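Local coordinates for protein acetaldehyde dehydrogenase (Acetylating) (Geobacillus thermoglucosidasius, PDB 5J78) that probably catalyses the reversible, NAD-dependent conversion of acetaldehyde and coenzyme A into acetyl-CoA, as acetylating aldehyde dehydrogenases do, at residues E57-V62 and A154-N159. Sequence-based numbering, arbitrary orientation.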
loop_
_atom_site.group_PDB
_atom_site.type_symbol
_atom_site.label_atom_id
_atom_site.label_comp_id
_atom_site.label_asym_id
_atom_site.label_seq_id
_atom_site.Cartn_x
_atom_site.Cartn_y
_atom_site.Cartn_z
ATOM N N GLU A 57 45.137 -0.328 -10.068
ATOM C CA GLU A 57 44.586 1.004 -9.847
ATOM C C GLU A 57 43.502 0.941 -8.785
ATOM O O GLU A 57 43.449 1.789 -7.887
ATOM C CB GLU A 57 44.043 1.589 -11.143
ATOM C CG GLU A 57 45.122 1.969 -12.140
ATOM C CD GLU A 57 44.581 2.249 -13.538
ATOM O OE1 GLU A 57 43.516 1.713 -13.906
ATOM O OE2 GLU A 57 45.227 3.018 -14.282
ATOM N N ILE A 58 42.656 -0.081 -8.872
ATOM C CA ILE A 58 41.667 -0.352 -7.828
ATOM C C ILE A 58 42.364 -0.592 -6.496
ATOM O O ILE A 58 41.973 -0.012 -5.481
ATOM C CB ILE A 58 40.769 -1.588 -8.175
ATOM C CG1 ILE A 58 39.931 -1.303 -9.439
ATOM C CG2 ILE A 58 39.863 -1.988 -6.995
ATOM C CD1 ILE A 58 38.816 -0.298 -9.267
ATOM N N ASP A 59 43.379 -1.455 -6.482
ATOM C CA ASP A 59 44.025 -1.803 -5.224
ATOM C C ASP A 59 44.713 -0.593 -4.565
ATOM O O ASP A 59 44.717 -0.489 -3.343
ATOM C CB ASP A 59 45.035 -2.932 -5.420
ATOM C CG ASP A 59 44.363 -4.285 -5.694
ATOM O OD1 ASP A 59 43.128 -4.411 -5.545
ATOM O OD2 ASP A 59 45.090 -5.235 -6.027
ATOM N N LYS A 60 45.272 0.316 -5.361
ATOM C CA LYS A 60 45.843 1.550 -4.811
ATOM C C LYS A 60 44.774 2.413 -4.123
ATOM O O LYS A 60 45.015 2.970 -3.052
ATOM C CB LYS A 60 46.531 2.365 -5.907
ATOM C CG LYS A 60 47.898 1.836 -6.291
ATOM C CD LYS A 60 48.482 2.602 -7.475
ATOM C CE LYS A 60 49.748 1.931 -8.024
ATOM N NZ LYS A 60 50.949 2.093 -7.147
ATOM N N ILE A 61 43.603 2.533 -4.751
ATOM C CA ILE A 61 42.483 3.256 -4.147
ATOM C C ILE A 61 42.079 2.615 -2.810
ATOM O O ILE A 61 41.933 3.312 -1.798
ATOM C CB ILE A 61 41.276 3.310 -5.110
ATOM C CG1 ILE A 61 41.670 4.159 -6.331
ATOM C CG2 ILE A 61 40.015 3.883 -4.390
ATOM C CD1 ILE A 61 40.754 4.065 -7.513
ATOM N N VAL A 62 41.928 1.294 -2.792
ATOM C CA VAL A 62 41.478 0.614 -1.568
ATOM C C VAL A 62 42.499 0.812 -0.434
ATOM O O VAL A 62 42.135 1.011 0.742
ATOM C CB VAL A 62 41.241 -0.885 -1.821
ATOM C CG1 VAL A 62 40.918 -1.619 -0.540
ATOM C CG2 VAL A 62 40.097 -1.094 -2.880
ATOM N N ALA A 154 33.017 -2.480 -0.957
ATOM C CA ALA A 154 32.283 -2.015 -2.130
ATOM C C ALA A 154 33.224 -1.548 -3.224
ATOM O O ALA A 154 33.026 -1.865 -4.400
ATOM C CB ALA A 154 31.312 -0.888 -1.764
ATOM N N VAL A 155 34.246 -0.778 -2.855
ATOM C CA VAL A 155 35.127 -0.201 -3.871
ATOM C C VAL A 155 36.071 -1.268 -4.440
ATOM O O VAL A 155 36.351 -1.282 -5.629
ATOM C CB VAL A 155 35.931 0.990 -3.304
ATOM C CG1 VAL A 155 36.999 1.484 -4.303
ATOM C CG2 VAL A 155 34.985 2.122 -2.954
ATOM N N LYS A 156 36.539 -2.173 -3.591
ATOM C CA LYS A 156 37.400 -3.262 -4.039
ATOM C C LYS A 156 36.697 -4.111 -5.117
ATOM O O LYS A 156 37.352 -4.593 -6.044
ATOM C CB LYS A 156 37.816 -4.116 -2.839
ATOM C CG LYS A 156 38.559 -5.415 -3.157
ATOM C CD LYS A 156 39.958 -5.193 -3.689
ATOM C CE LYS A 156 40.485 -6.486 -4.319
ATOM N NZ LYS A 156 41.967 -6.511 -4.528
ATOM N N ALA A 157 35.374 -4.265 -5.016
ATOM C CA ALA A 157 34.610 -5.011 -6.030
ATOM C C ALA A 157 34.159 -4.129 -7.196
ATOM O O ALA A 157 33.427 -4.583 -8.100
ATOM C CB ALA A 157 33.412 -5.693 -5.383
ATOM N N ARG A 158 34.585 -2.869 -7.144
ATOM C CA ARG A 158 34.454 -1.885 -8.230
ATOM C C ARG A 158 33.064 -1.268 -8.331
ATOM O O ARG A 158 32.600 -0.916 -9.414
ATOM C CB ARG A 158 34.859 -2.502 -9.573
ATOM C CG ARG A 158 36.287 -3.069 -9.573
ATOM C CD ARG A 158 36.435 -4.262 -10.493
ATOM N NE ARG A 158 36.398 -3.855 -11.887
ATOM C CZ ARG A 158 35.938 -4.600 -12.885
ATOM N NH1 ARG A 158 35.470 -5.817 -12.676
ATOM N NH2 ARG A 158 35.961 -4.128 -14.112
ATOM N N ASN A 159 32.434 -1.097 -7.178
ATOM C CA ASN A 159 31.144 -0.439 -7.063
ATOM C C ASN A 159 31.241 0.991 -6.543
ATOM O O ASN A 159 32.243 1.370 -5.936
ATOM C CB ASN A 159 30.249 -1.249 -6.120
ATOM C CG ASN A 159 30.181 -2.699 -6.513
ATOM O OD1 ASN A 159 29.584 -3.045 -7.538
ATOM N ND2 ASN A 159 30.835 -3.550 -5.740
HETATM O O HOH W 1 44.292 -7.893 -6.069
#
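Lys156 NZ is gripped from several directions: it gives a salt-bridging hydrogen bond of 2.6 Å to Asp59 OD1 and another bond to the carbonyl of Lys108. It meets the carboxylate on the syn side of OD1, 30° out of the plane. A water 2.8 Å from Asp59 OD2 can bridge the pair, though more acceptors surround it than it has protons to give, and its bond from the ammonium group is weak. A lysine suits this place because its chain, bent at chi2 (70°) and otherwise extended, carries a charge from the end of one helix to the flank of the other, its outer methylenes running alongside the Asp59 carboxylate. Val62 CG2 rests 3.6 Å from Lys156 CA, against the base of that chain. A methionine in place of Lys156 would probably leave the Asp59 carboxylate without its countercharge and the Lys108 carbonyl without this donor.

Beta-branched residues suit the buried interface beside the ion pair, since their methyls reach the facing helix. Ile58 CG2, anti to its backbone N, lies 3.7 Å from Lys156 O, while Ile58 CD1 is 3.8 Å from Arg158 CG. Ile61 CG2 meets Val155 CG1 at 3.9 Å, the side chains crossing at about a right angle. Arg158, at positive phi (79°), closes helix 143-156 in a Schellman motif; its long, twice-bent chain lets the guanidinium bond to the Glu51 and Thr112 carbonyls.

The contact thus fastens the start of helix 55-84 to the C-terminal end of helix 143-156, with Leu50 of helix 28-51 packing on Ile58 and Ile61, and Pro130 of strand 124-138 touching Arg158.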